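Local coordinates for protein UDP-L-Rhamnose Synthase (Acanthamoeba polyphaga mimivirus, PDB 7JID) that probably synthesises UDP-L-rhamnose as an NADP-dependent oxidoreductase, holding the cofactor and the nucleotide sugar in adjoining pockets, at residues A[37-40]-A[41-44]; A[76-79]-A[80-83]; A[221-224]-A[225-228]; A[243-246]-A[247-250]. One frame throughout, in Å; residues are numbered along the deposited sequence. Where two conformers were deposited one is given.

Contact 1 of 4, residues A[37-40]-A[41-44]; sequences ADDE and SAVE. With NAP (NADP nicotinamide-adenine-dinucleotide phosphate), chain D.
Asp39 bends over Ala42 at the start of helix 40-50, where it is the N-cap residue. From its CB, which rests near the Ala42 methyl, the chain leaves with CG anti to the backbone N (chi1 -178°), and this lays the carboxylate over the first turn. CG lies 3.4 Å from Ala42 CB, and OD2 lies still closer to that methyl, 3.3 Å from Ala42 CB. The other oxygen does the capping: Ala42 N points at OD1 of Asp39, but over 3.4 Å the bond is weak. A water donates to the same OD1. The backbone bonds are firmer, with Val43 N donating to Asp39 O at 3.0 Å and Glu44 N to Glu40 O at 3.0 Å.

Glu40, bent at CG, turns its own OE2 back to make a weak bond with Ser41 N. Its stronger partners lie outside the turn: OE1 meets Tyr88 OH and Arg148 of the second subunit, and OE2 meets Lys131 of that subunit. Just before the cap, the chain reads the adenine of NADP: Ala37 N donates to N1A at 3.0 Å, and N6A donates to Asp38 OD1 at 3.0 Å. The first-turn amides probably favour a charged Asp39, as Arg148 and Lys131 of the second subunit probably do for Glu40, which joins the dimer interface just two residues beyond the adenine-binding Asp38.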
loop_
_atom_site.group_PDB
_atom_site.type_symbol
_atom_site.label_atom_id
_atom_site.label_comp_id
_atom_site.label_asym_id
_atom_site.label_seq_id
_atom_site.Cartn_x
_atom_site.Cartn_y
_atom_site.Cartn_z
ATOM N N ALA A 37 -4.443 13.648 -5.471
ATOM C CA ALA A 37 -5.307 12.721 -4.718
ATOM C C ALA A 37 -4.642 12.310 -3.405
ATOM O O ALA A 37 -5.360 11.984 -2.498
ATOM C CB ALA A 37 -5.671 11.529 -5.542
ATOM N N ASP A 38 -3.313 12.272 -3.402
ATOM C CA ASP A 38 -2.495 11.917 -2.230
ATOM C C ASP A 38 -2.341 13.083 -1.244
ATOM O O ASP A 38 -1.732 12.888 -0.199
ATOM C CB ASP A 38 -1.144 11.385 -2.724
ATOM C CG ASP A 38 -0.395 12.400 -3.587
ATOM O OD1 ASP A 38 -0.877 12.654 -4.708
ATOM O OD2 ASP A 38 0.595 12.956 -3.081
ATOM N N ASP A 39 -2.839 14.277 -1.593
ATOM C CA ASP A 39 -2.792 15.467 -0.714
ATOM C C ASP A 39 -4.147 15.491 -0.006
ATOM O O ASP A 39 -5.008 16.245 -0.421
ATOM C CB ASP A 39 -2.410 16.713 -1.524
ATOM C CG ASP A 39 -2.299 17.973 -0.667
ATOM O OD1 ASP A 39 -2.650 17.884 0.523
ATOM O OD2 ASP A 39 -1.907 19.032 -1.233
ATOM N N GLU A 40 -4.359 14.604 0.952
ATOM C CA GLU A 40 -5.713 14.351 1.505
ATOM C C GLU A 40 -6.323 15.667 2.000
ATOM O O GLU A 40 -7.511 15.868 1.843
ATOM C CB GLU A 40 -5.722 13.268 2.584
ATOM C CG GLU A 40 -4.939 13.562 3.856
ATOM C CD GLU A 40 -3.460 13.730 3.586
ATOM O OE1 GLU A 40 -2.835 12.840 2.947
ATOM O OE2 GLU A 40 -2.951 14.806 3.950
ATOM N N SER A 41 -5.561 16.566 2.599
ATOM C CA SER A 41 -6.163 17.822 3.114
ATOM C C SER A 41 -6.620 18.711 1.943
ATOM O O SER A 41 -7.709 19.316 2.068
ATOM C CB SER A 41 -5.239 18.518 4.100
ATOM O OG SER A 41 -3.954 18.739 3.533
ATOM N N ALA A 42 -5.864 18.794 0.858
ATOM C CA ALA A 42 -6.283 19.580 -0.329
ATOM C C ALA A 42 -7.525 18.935 -0.979
ATOM O O ALA A 42 -8.448 19.666 -1.434
ATOM C CB ALA A 42 -5.156 19.723 -1.309
ATOM N N VAL A 43 -7.572 17.598 -1.026
ATOM C CA VAL A 43 -8.729 16.868 -1.616
ATOM C C VAL A 43 -9.988 17.239 -0.817
ATOM O O VAL A 43 -11.041 17.573 -1.438
ATOM C CB VAL A 43 -8.497 15.348 -1.561
ATOM C CG1 VAL A 43 -9.780 14.609 -1.877
ATOM C CG2 VAL A 43 -7.354 14.952 -2.483
ATOM N N GLU A 44 -9.907 17.187 0.513
ATOM C CA GLU A 44 -11.110 17.435 1.343
ATOM C C GLU A 44 -11.512 18.903 1.184
ATOM O O GLU A 44 -12.709 19.151 1.081
ATOM C CB GLU A 44 -10.879 17.095 2.805
ATOM C CG GLU A 44 -12.102 17.421 3.637
ATOM C CD GLU A 44 -12.170 16.733 4.970
ATOM O OE1 GLU A 44 -11.187 16.062 5.345
ATOM O OE2 GLU A 44 -13.213 16.857 5.619
HETATM P PA NAP D . -2.599 8.384 -17.914
HETATM O O1A NAP D . -2.821 8.961 -19.293
HETATM O O2A NAP D . -1.202 8.302 -17.382
HETATM O O5B NAP D . -3.530 9.277 -16.997
HETATM C C5B NAP D . -3.362 9.278 -15.578
HETATM C C4B NAP D . -3.664 10.615 -14.920
HETATM O O4B NAP D . -3.644 10.511 -13.503
HETATM C C3B NAP D . -2.606 11.624 -15.346
HETATM O O3B NAP D . -3.385 12.761 -15.786
HETATM C C2B NAP D . -1.863 11.892 -14.043
HETATM O O2B NAP D . -1.568 13.253 -13.965
HETATM C C1B NAP D . -2.888 11.573 -12.957
HETATM N N9A NAP D . -2.411 11.252 -11.625
HETATM C C8A NAP D . -1.588 10.271 -11.283
HETATM N N7A NAP D . -1.408 10.248 -9.961
HETATM C C5A NAP D . -2.129 11.253 -9.448
HETATM C C6A NAP D . -2.319 11.761 -8.145
HETATM N N6A NAP D . -1.706 11.181 -7.138
HETATM N N1A NAP D . -3.140 12.861 -8.022
HETATM C C2A NAP D . -3.743 13.386 -9.097
HETATM N N3A NAP D . -3.611 12.982 -10.371
HETATM C C4A NAP D . -2.810 11.897 -10.550
HETATM O O3 NAP D . -3.191 6.904 -17.683
HETATM P PN NAP D . -4.627 6.331 -18.183
HETATM O O1N NAP D . -4.169 5.145 -19.016
HETATM O O2N NAP D . -5.626 7.332 -18.587
HETATM O O5D NAP D . -5.102 5.630 -16.845
HETATM C C5D NAP D . -5.958 6.095 -15.810
HETATM C C4D NAP D . -5.703 5.210 -14.554
HETATM O O4D NAP D . -6.905 4.590 -14.223
HETATM C C3D NAP D . -4.733 4.106 -14.919
HETATM O O3D NAP D . -4.247 3.361 -13.739
HETATM C C2D NAP D . -5.736 3.425 -15.879
HETATM O O2D NAP D . -5.492 2.077 -16.305
HETATM C C1D NAP D . -7.033 3.476 -15.115
HETATM P P2B NAP D . -0.072 13.762 -13.814
HETATM O O1X NAP D . 0.593 13.692 -15.120
HETATM O O2X NAP D . -0.424 15.219 -13.459
HETATM O O3X NAP D . 0.719 13.038 -12.719
HETATM O O HOH W 1 -2.791 20.389 1.958
HETATM O O HOH W 2 -8.486 15.321 4.642
#

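Contact 2 of 4, residues A[76-79]-A[80-83]; sequences SGKL and VENV
Lys78 NZ is shared between Glu81, which it meets in a salt bridge at OE2 over 3.2 Å, and the hydroxyl of Tyr72, to which its hydrogen bond is weak. The Lys78 and Glu81 side chains run side by side and point the same way, and the ammonium approaches Glu81 OE2 from above the carboxylate plane, 44° out of it. A bend at CG of Lys78 (chi2 -56°) brings the aliphatic chain alongside its partner, and CD packs 3.7 Å from CD of Glu81. The second carboxylate oxygen, OE1, is hydrogen-bonded to the Tyr72 hydroxyl, so Tyr72 meets both charged groups, the lysine only weakly, and probably helps hold the carboxylate in place.

This pair lies at the start of helix 79-99, in the Rossmann-like nucleotide-binding part of the protein. Asn82 N donates to Lys78 O at 3.0 Å, and Val83 N to Leu79 O at 2.9 Å. On another side of the turn the side chains are apolar: CD1 of Leu79 lies 3.8 Å from CG2 of Val83, one helical turn on, the two again running alongside each other. Both belong to the dimer interface, where Leu79 packs on Leu79 of the second subunit and Val83 on Phe145 of that subunit. Val80 packs on Phe135 of the second subunit, while its CG1 turns back to within 3.5 Å of Gly77 O. At Gly77 the backbone takes a positive phi (97°) as the chain swings into the helix.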
loop_
_atom_site.group_PDB
_atom_site.type_symbol
_atom_site.label_atom_id
_atom_site.label_comp_id
_atom_site.label_asym_id
_atom_site.label_seq_id
_atom_site.Cartn_x
_atom_site.Cartn_y
_atom_site.Cartn_z
ATOM N N SER A 76 14.589 1.399 -9.165
ATOM C CA SER A 76 14.895 1.852 -7.780
ATOM C C SER A 76 14.393 3.285 -7.590
ATOM O O SER A 76 14.592 4.109 -8.481
ATOM C CB SER A 76 16.362 1.743 -7.478
ATOM O OG SER A 76 16.550 1.814 -6.069
ATOM N N GLY A 77 13.640 3.545 -6.525
ATOM C CA GLY A 77 13.126 4.891 -6.222
ATOM C C GLY A 77 11.714 5.102 -6.711
ATOM O O GLY A 77 11.158 6.176 -6.415
ATOM N N LYS A 78 11.143 4.138 -7.442
ATOM C CA LYS A 78 9.782 4.331 -7.991
ATOM C C LYS A 78 8.708 3.710 -7.104
ATOM O O LYS A 78 7.527 3.947 -7.422
ATOM C CB LYS A 78 9.650 3.867 -9.439
ATOM C CG LYS A 78 10.556 4.603 -10.405
ATOM C CD LYS A 78 10.394 6.090 -10.386
ATOM C CE LYS A 78 11.262 6.781 -11.411
ATOM N NZ LYS A 78 11.289 8.236 -11.183
ATOM N N LEU A 79 9.058 2.896 -6.122
ATOM C CA LEU A 79 8.018 2.275 -5.243
ATOM C C LEU A 79 7.185 3.407 -4.645
ATOM O O LEU A 79 5.953 3.268 -4.525
ATOM C CB LEU A 79 8.634 1.445 -4.129
ATOM C CG LEU A 79 7.604 0.800 -3.197
ATOM C CD1 LEU A 79 6.596 -0.053 -3.976
ATOM C CD2 LEU A 79 8.319 0.040 -2.101
ATOM N N VAL A 80 7.829 4.473 -4.162
ATOM C CA VAL A 80 7.060 5.583 -3.530
ATOM C C VAL A 80 6.017 6.127 -4.521
ATOM O O VAL A 80 4.870 6.393 -4.106
ATOM C CB VAL A 80 7.981 6.674 -2.954
ATOM C CG1 VAL A 80 8.826 7.347 -4.032
ATOM C CG2 VAL A 80 7.176 7.667 -2.113
ATOM N N GLU A 81 6.350 6.310 -5.799
ATOM C CA GLU A 81 5.362 6.808 -6.794
ATOM C C GLU A 81 4.263 5.765 -6.990
ATOM O O GLU A 81 3.110 6.127 -7.063
ATOM C CB GLU A 81 6.014 7.082 -8.137
ATOM C CG GLU A 81 7.103 8.120 -8.054
ATOM C CD GLU A 81 7.688 8.442 -9.414
ATOM O OE1 GLU A 81 7.074 8.076 -10.438
ATOM O OE2 GLU A 81 8.722 9.136 -9.436
ATOM N N ASN A 82 4.641 4.493 -7.029
ATOM C CA ASN A 82 3.704 3.367 -7.192
ATOM C C ASN A 82 2.679 3.451 -6.053
ATOM O O ASN A 82 1.478 3.519 -6.333
ATOM C CB ASN A 82 4.489 2.059 -7.209
ATOM C CG ASN A 82 3.650 0.857 -7.597
ATOM O OD1 ASN A 82 2.459 0.988 -7.875
ATOM N ND2 ASN A 82 4.279 -0.318 -7.687
ATOM N N VAL A 83 3.118 3.411 -4.792
ATOM C CA VAL A 83 2.107 3.345 -3.699
ATOM C C VAL A 83 1.337 4.667 -3.674
ATOM O O VAL A 83 0.132 4.650 -3.436
ATOM C CB VAL A 83 2.784 3.021 -2.360
ATOM C CG1 VAL A 83 1.739 2.945 -1.261
ATOM C CG2 VAL A 83 3.506 1.689 -2.482
#

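Contact 3 of 4, residues A[221-224]-A[225-228]; sequences LVSH and NEIL. With AWU ([[(2~{R},3~{S},4~{R},5~{R})-5-[2,4-bis(oxidanylidene)pyrimidin-1-yl]-3,4-bis(oxidanyl)oxolan-2-yl]methoxy-oxidanyl-phosphoryl] [(2~{R},3~{R},4~{R},5~{R},6~{S})-6-methyl-3,4,5-tris(oxidanyl)oxan-2-yl] hydrogen phosphate), chain C.
His224, whose carbonyl oxygen accepts from Leu228 N at 2.9 Å, turns its ring to the ribose of the bound UDP-rhamnose. NE2 of His224 forms a hydrogen bond of 2.8 Å with the ribose hydroxyl O3C; the bond is fairly straight (163°), and the hydroxyl lies at the ring edge, near its plane. A chi1 of -50° sets the imidazole beside its own backbone N, aimed out of the helix start and into the pocket.

The residue before it fixes that start. Ser223 is the N-cap and forms a capping box with Glu226, in which each side chain takes the other's backbone amide. Glu226 N donates to Ser223 OG at 3.0 Å. In return, Ser223 N donates to Glu226 OE1 at 2.8 Å, and OE1 receives it on its anti lone pair, away from the other carboxylate oxygen. The same OE1 lies 3.3 Å from Val222 CA, beside the extended backbone that leads into the cap. Ile227 N closes the turn on Ser223 O at 3.1 Å.

Next to the box, Val222 and Ile227 meet at about a right angle, with CG2 of Val222 4.0 Å from CG1 of Ile227, forming the hydrophobic staple that accompanies the capping box. Asn225 is tied outward instead, its OD1 accepting from Trp241 NE1 and from Asn243 ND2. Val222 and Ile227 pack against helix 277-287, and Ile227 and Leu228 also reach helix 175-181, while the His224 ring meets Phe175 of that helix and touches Ile185 of strand 184-185.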
loop_
_atom_site.group_PDB
_atom_site.type_symbol
_atom_site.label_atom_id
_atom_site.label_comp_id
_atom_site.label_asym_id
_atom_site.label_seq_id
_atom_site.Cartn_x
_atom_site.Cartn_y
_atom_site.Cartn_z
ATOM N N LEU A 221 -12.789 -13.784 -24.343
ATOM C CA LEU A 221 -11.330 -13.715 -24.532
ATOM C C LEU A 221 -10.959 -13.444 -25.965
ATOM O O LEU A 221 -11.622 -13.970 -26.882
ATOM C CB LEU A 221 -10.752 -15.069 -24.108
ATOM C CG LEU A 221 -10.841 -15.421 -22.632
ATOM C CD1 LEU A 221 -10.374 -16.866 -22.423
ATOM C CD2 LEU A 221 -10.054 -14.420 -21.773
ATOM N N VAL A 222 -9.908 -12.674 -26.156
ATOM C CA VAL A 222 -9.285 -12.454 -27.467
ATOM C C VAL A 222 -7.785 -12.511 -27.265
ATOM O O VAL A 222 -7.267 -12.117 -26.206
ATOM C CB VAL A 222 -9.734 -11.129 -28.103
ATOM C CG1 VAL A 222 -9.174 -9.922 -27.348
ATOM C CG2 VAL A 222 -9.434 -11.126 -29.589
ATOM N N SER A 223 -7.080 -12.957 -28.280
ATOM C CA SER A 223 -5.598 -12.977 -28.246
ATOM C C SER A 223 -5.034 -11.880 -29.120
ATOM O O SER A 223 -5.704 -11.392 -30.031
ATOM C CB SER A 223 -5.019 -14.291 -28.674
ATOM O OG SER A 223 -5.239 -14.464 -30.055
ATOM N N HIS A 224 -3.776 -11.604 -28.883
ATOM C CA HIS A 224 -2.996 -10.656 -29.715
ATOM C C HIS A 224 -3.054 -11.154 -31.164
ATOM O O HIS A 224 -3.219 -10.343 -32.073
ATOM C CB HIS A 224 -1.568 -10.567 -29.202
ATOM C CG HIS A 224 -1.399 -10.332 -27.740
ATOM N ND1 HIS A 224 -1.959 -11.170 -26.771
ATOM C CD2 HIS A 224 -0.718 -9.384 -27.074
ATOM C CE1 HIS A 224 -1.595 -10.735 -25.575
ATOM N NE2 HIS A 224 -0.868 -9.642 -25.736
ATOM N N ASN A 225 -2.862 -12.451 -31.375
ATOM C CA ASN A 225 -2.881 -12.983 -32.747
ATOM C C ASN A 225 -4.240 -12.766 -33.378
ATOM O O ASN A 225 -4.282 -12.448 -34.574
ATOM C CB ASN A 225 -2.476 -14.446 -32.763
ATOM C CG ASN A 225 -0.990 -14.672 -32.632
ATOM O OD1 ASN A 225 -0.191 -13.740 -32.606
ATOM N ND2 ASN A 225 -0.649 -15.940 -32.482
ATOM N N GLU A 226 -5.334 -12.948 -32.644
ATOM C CA GLU A 226 -6.666 -12.757 -33.272
ATOM C C GLU A 226 -6.826 -11.288 -33.697
ATOM O O GLU A 226 -7.362 -11.019 -34.788
ATOM C CB GLU A 226 -7.823 -13.128 -32.351
ATOM C CG GLU A 226 -8.027 -14.607 -32.165
ATOM C CD GLU A 226 -9.023 -14.890 -31.070
ATOM O OE1 GLU A 226 -8.706 -14.542 -29.952
ATOM O OE2 GLU A 226 -10.092 -15.455 -31.344
ATOM N N ILE A 227 -6.359 -10.343 -32.873
ATOM C CA ILE A 227 -6.458 -8.891 -33.160
ATOM C C ILE A 227 -5.594 -8.550 -34.378
ATOM O O ILE A 227 -6.130 -7.926 -35.313
ATOM C CB ILE A 227 -6.043 -8.028 -31.956
ATOM C CG1 ILE A 227 -7.027 -8.214 -30.811
ATOM C CG2 ILE A 227 -5.950 -6.558 -32.394
ATOM C CD1 ILE A 227 -6.485 -7.678 -29.529
ATOM N N LEU A 228 -4.359 -9.020 -34.425
ATOM C CA LEU A 228 -3.465 -8.658 -35.551
ATOM C C LEU A 228 -4.032 -9.314 -36.810
ATOM O O LEU A 228 -3.912 -8.715 -37.845
ATOM C CB LEU A 228 -2.029 -9.081 -35.256
ATOM C CG LEU A 228 -1.403 -8.249 -34.145
ATOM C CD1 LEU A 228 -0.149 -8.911 -33.617
ATOM C CD2 LEU A 228 -1.145 -6.819 -34.608
HETATM P PA AWU C . 2.500 -3.414 -22.172
HETATM O O1A AWU C . 3.777 -3.691 -21.474
HETATM O O2A AWU C . 2.522 -2.489 -23.377
HETATM O O3A AWU C . 1.320 -2.675 -21.325
HETATM P PB AWU C . 1.131 -2.674 -19.687
HETATM O O1B AWU C . 1.168 -4.072 -19.023
HETATM O O2B AWU C . 2.022 -1.553 -19.107
HETATM O O3B AWU C . -0.406 -2.231 -19.672
HETATM C "C5'" AWU C . -2.385 -0.901 -16.942
HETATM O "O5'" AWU C . -1.652 -1.019 -18.146
HETATM C "C4'" AWU C . -3.695 -1.659 -17.067
HETATM O "O4'" AWU C . -4.403 -1.715 -15.808
HETATM C "C3'" AWU C . -3.401 -3.057 -17.504
HETATM O "O3'" AWU C . -4.612 -3.647 -17.895
HETATM C "C2'" AWU C . -2.507 -3.124 -18.738
HETATM C "C1'" AWU C . -1.330 -2.262 -18.613
HETATM N N1 AWU C . 3.748 -7.363 -25.304
HETATM C C2 AWU C . 4.219 -8.077 -26.392
HETATM O O2 AWU C . 3.461 -8.864 -26.997
HETATM N N3 AWU C . 5.475 -7.795 -26.861
HETATM C C4 AWU C . 6.317 -6.954 -26.204
HETATM O O4 AWU C . 7.471 -6.728 -26.727
HETATM C C5 AWU C . 5.834 -6.220 -25.120
HETATM C C6 AWU C . 4.574 -6.506 -24.603
HETATM C C1C AWU C . 2.379 -7.617 -24.771
HETATM C C2C AWU C . 2.261 -7.851 -23.264
HETATM C C3C AWU C . 0.817 -7.360 -22.983
HETATM C C4C AWU C . 0.675 -6.270 -23.997
HETATM C C5C AWU C . 0.708 -4.861 -23.446
HETATM C "C6'" AWU C . -2.591 0.602 -16.763
HETATM O "O2'" AWU C . -3.226 -2.570 -19.820
HETATM O O2C AWU C . 2.399 -9.225 -23.009
HETATM O O3C AWU C . -0.130 -8.355 -23.327
HETATM O O4C AWU C . 1.761 -6.355 -24.911
HETATM O O5C AWU C . 1.878 -4.783 -22.598
#

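Contact 4 of 4, residues A[243-246]-A[247-250]; sequences NMSR and EQQL. With AWU ([[(2~{R},3~{S},4~{R},5~{R})-5-[2,4-bis(oxidanylidene)pyrimidin-1-yl]-3,4-bis(oxidanyl)oxolan-2-yl]methoxy-oxidanyl-phosphoryl] [(2~{R},3~{R},4~{R},5~{R},6~{S})-6-methyl-3,4,5-tris(oxidanyl)oxan-2-yl] hydrogen phosphate), chain C; EDO (1,2-ethanediol), chain J.
The chain runs extended through Met244 and Ser245 and turns into helix 246-252 at Arg246, with Gln249 N donating to Ser245 O at 3.0 Å and Leu250 N to Arg246 O. Ser245 is the N-cap of a capping box whose second member, Gln248, contributes a side-chain amide. OG of Ser245, placed between its backbone N and carbonyl carbon (chi1 68°), accepts from Gln248 N in a nearly straight bond of 3.0 Å (170°). Gln248 reaches back so that its OE1 accepts from Ser245 N at 2.8 Å, the donor tilted from the amide carbonyl plane.

Met244 and Gln249 cross at about a right angle and face the uridine of the bound nucleotide sugar. The Met244 methyl CE packs 3.6 Å from Gln249 CB and also touches the uracil at N3. Gln249, extended beyond CG, carries NE2 to the ribose hydroxyl O2C, a short bond of 2.6 Å.

Arg246 leads away to salt bridges with Glu114 and Asp256, while its backbone N donates to an ethanediol probably left by crystallisation. Met244 is bonded through its backbone to Ile185 of strand 184-185, and the segment carries the chain from strand 242-243, the partner of that strand, into helix 246-252.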
loop_
_atom_site.group_PDB
_atom_site.type_symbol
_atom_site.label_atom_id
_atom_site.label_comp_id
_atom_site.label_asym_id
_atom_site.label_seq_id
_atom_site.Cartn_x
_atom_site.Cartn_y
_atom_site.Cartn_z
ATOM N N ASN A 243 6.024 -14.155 -33.300
ATOM C CA ASN A 243 5.526 -14.542 -31.957
ATOM C C ASN A 243 6.717 -14.852 -31.064
ATOM O O ASN A 243 7.820 -15.217 -31.604
ATOM C CB ASN A 243 4.558 -15.711 -32.005
ATOM C CG ASN A 243 3.178 -15.266 -32.442
ATOM O OD1 ASN A 243 2.673 -15.785 -33.423
ATOM N ND2 ASN A 243 2.568 -14.312 -31.745
ATOM N N MET A 244 6.537 -14.644 -29.776
ATOM C CA MET A 244 7.485 -15.101 -28.743
ATOM C C MET A 244 6.688 -15.683 -27.598
ATOM O O MET A 244 5.488 -15.330 -27.416
ATOM C CB MET A 244 8.384 -13.959 -28.256
ATOM C CG MET A 244 7.642 -12.829 -27.538
ATOM S SD MET A 244 8.822 -11.722 -26.784
ATOM C CE MET A 244 7.725 -10.359 -26.361
ATOM N N SER A 245 7.338 -16.498 -26.788
ATOM C CA SER A 245 6.729 -17.170 -25.620
ATOM C C SER A 245 6.723 -16.210 -24.412
ATOM O O SER A 245 7.375 -15.177 -24.479
ATOM C CB SER A 245 7.517 -18.406 -25.266
ATOM O OG SER A 245 8.788 -18.035 -24.764
ATOM N N ARG A 246 5.908 -16.530 -23.415
ATOM C CA ARG A 246 5.883 -15.845 -22.080
ATOM C C ARG A 246 7.299 -15.744 -21.493
ATOM O O ARG A 246 7.655 -14.695 -20.967
ATOM C CB ARG A 246 4.955 -16.665 -21.176
ATOM C CG ARG A 246 4.778 -16.085 -19.787
ATOM C CD ARG A 246 3.696 -15.052 -19.764
ATOM N NE ARG A 246 3.428 -14.666 -18.368
ATOM C CZ ARG A 246 2.434 -15.110 -17.613
ATOM N NH1 ARG A 246 1.584 -16.039 -18.031
ATOM N NH2 ARG A 246 2.313 -14.631 -16.391
ATOM N N GLU A 247 8.085 -16.831 -21.600
ATOM C CA GLU A 247 9.473 -16.927 -21.055
ATOM C C GLU A 247 10.409 -16.005 -21.851
ATOM O O GLU A 247 11.216 -15.288 -21.230
ATOM C CB GLU A 247 9.900 -18.399 -21.098
ATOM C CG GLU A 247 9.084 -19.318 -20.198
ATOM C CD GLU A 247 7.641 -19.641 -20.614
ATOM O OE1 GLU A 247 7.347 -19.727 -21.865
ATOM O OE2 GLU A 247 6.764 -19.715 -19.680
ATOM N N GLN A 248 10.331 -16.002 -23.179
ATOM C CA GLN A 248 11.105 -15.057 -24.024
ATOM C C GLN A 248 10.766 -13.618 -23.623
ATOM O O GLN A 248 11.683 -12.781 -23.524
ATOM C CB GLN A 248 10.806 -15.273 -25.503
ATOM C CG GLN A 248 11.614 -16.411 -26.113
ATOM C CD GLN A 248 11.123 -16.708 -27.513
ATOM O OE1 GLN A 248 9.957 -17.025 -27.713
ATOM N NE2 GLN A 248 11.998 -16.553 -28.507
ATOM N N GLN A 249 9.464 -13.331 -23.429
ATOM C CA GLN A 249 9.039 -11.960 -23.071
ATOM C C GLN A 249 9.588 -11.576 -21.685
ATOM O O GLN A 249 10.027 -10.447 -21.552
ATOM C CB GLN A 249 7.512 -11.891 -23.072
ATOM C CG GLN A 249 6.990 -10.495 -22.773
ATOM C CD GLN A 249 5.481 -10.472 -22.618
ATOM O OE1 GLN A 249 4.908 -11.042 -21.675
ATOM N NE2 GLN A 249 4.832 -9.909 -23.612
ATOM N N LEU A 250 9.491 -12.463 -20.707
ATOM C CA LEU A 250 9.926 -12.186 -19.312
ATOM C C LEU A 250 11.378 -11.713 -19.353
ATOM O O LEU A 250 11.749 -10.858 -18.559
ATOM C CB LEU A 250 9.740 -13.433 -18.448
ATOM C CG LEU A 250 9.996 -13.226 -16.952
ATOM C CD1 LEU A 250 9.005 -12.231 -16.374
ATOM C CD2 LEU A 250 9.878 -14.544 -16.213
HETATM P PA AWU C . 2.500 -3.414 -22.172
HETATM O O1A AWU C . 3.777 -3.691 -21.474
HETATM O O2A AWU C . 2.522 -2.489 -23.377
HETATM O O3A AWU C . 1.320 -2.675 -21.325
HETATM P PB AWU C . 1.131 -2.674 -19.687
HETATM O O1B AWU C . 1.168 -4.072 -19.023
HETATM O O2B AWU C . 2.022 -1.553 -19.107
HETATM O O3B AWU C . -0.406 -2.231 -19.672
HETATM C "C5'" AWU C . -2.385 -0.901 -16.942
HETATM O "O5'" AWU C . -1.652 -1.019 -18.146
HETATM C "C4'" AWU C . -3.695 -1.659 -17.067
HETATM O "O4'" AWU C . -4.403 -1.715 -15.808
HETATM C "C3'" AWU C . -3.401 -3.057 -17.504
HETATM O "O3'" AWU C . -4.612 -3.647 -17.895
HETATM C "C2'" AWU C . -2.507 -3.124 -18.738
HETATM C "C1'" AWU C . -1.330 -2.262 -18.613
HETATM N N1 AWU C . 3.748 -7.363 -25.304
HETATM C C2 AWU C . 4.219 -8.077 -26.392
HETATM O O2 AWU C . 3.461 -8.864 -26.997
HETATM N N3 AWU C . 5.475 -7.795 -26.861
HETATM C C4 AWU C . 6.317 -6.954 -26.204
HETATM O O4 AWU C . 7.471 -6.728 -26.727
HETATM C C5 AWU C . 5.834 -6.220 -25.120
HETATM C C6 AWU C . 4.574 -6.506 -24.603
HETATM C C1C AWU C . 2.379 -7.617 -24.771
HETATM C C2C AWU C . 2.261 -7.851 -23.264
HETATM C C3C AWU C . 0.817 -7.360 -22.983
HETATM C C4C AWU C . 0.675 -6.270 -23.997
HETATM C C5C AWU C . 0.708 -4.861 -23.446
HETATM C "C6'" AWU C . -2.591 0.602 -16.763
HETATM O "O2'" AWU C . -3.226 -2.570 -19.820
HETATM O O2C AWU C . 2.399 -9.225 -23.009
HETATM O O3C AWU C . -0.130 -8.355 -23.327
HETATM O O4C AWU C . 1.761 -6.355 -24.911
HETATM O O5C AWU C . 1.878 -4.783 -22.598
HETATM C C1 EDO J . 2.700 -18.270 -24.312
HETATM O O1 EDO J . 4.036 -18.615 -24.018
HETATM C C2 EDO J . 2.512 -17.361 -25.499
HETATM O O2 EDO J . 2.620 -17.952 -26.779
HETATM O O HOH W 3 10.424 -15.282 -31.096
#

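All four contacts are helix N-terminal turns, and they fall into two pairs along a row of two ligands. Contacts 1 and 2, with centres about 19 Å apart and nearest atoms about 7 Å apart, lie on the cofactor side; both touch the second subunit, and contact 1 holds the adenine. Contacts 3 and 4 grip the uridine, one at each ribose hydroxyl, with centres about 16 Å apart. They also touch directly: Asn225 OD1 and Asn243 ND2 are 2.9 Å apart, probably hydrogen-bonded. Contact 1 lies about 41 Å, centre to centre, from each of these, across the chain's centre, with NADP and the nucleotide sugar in between.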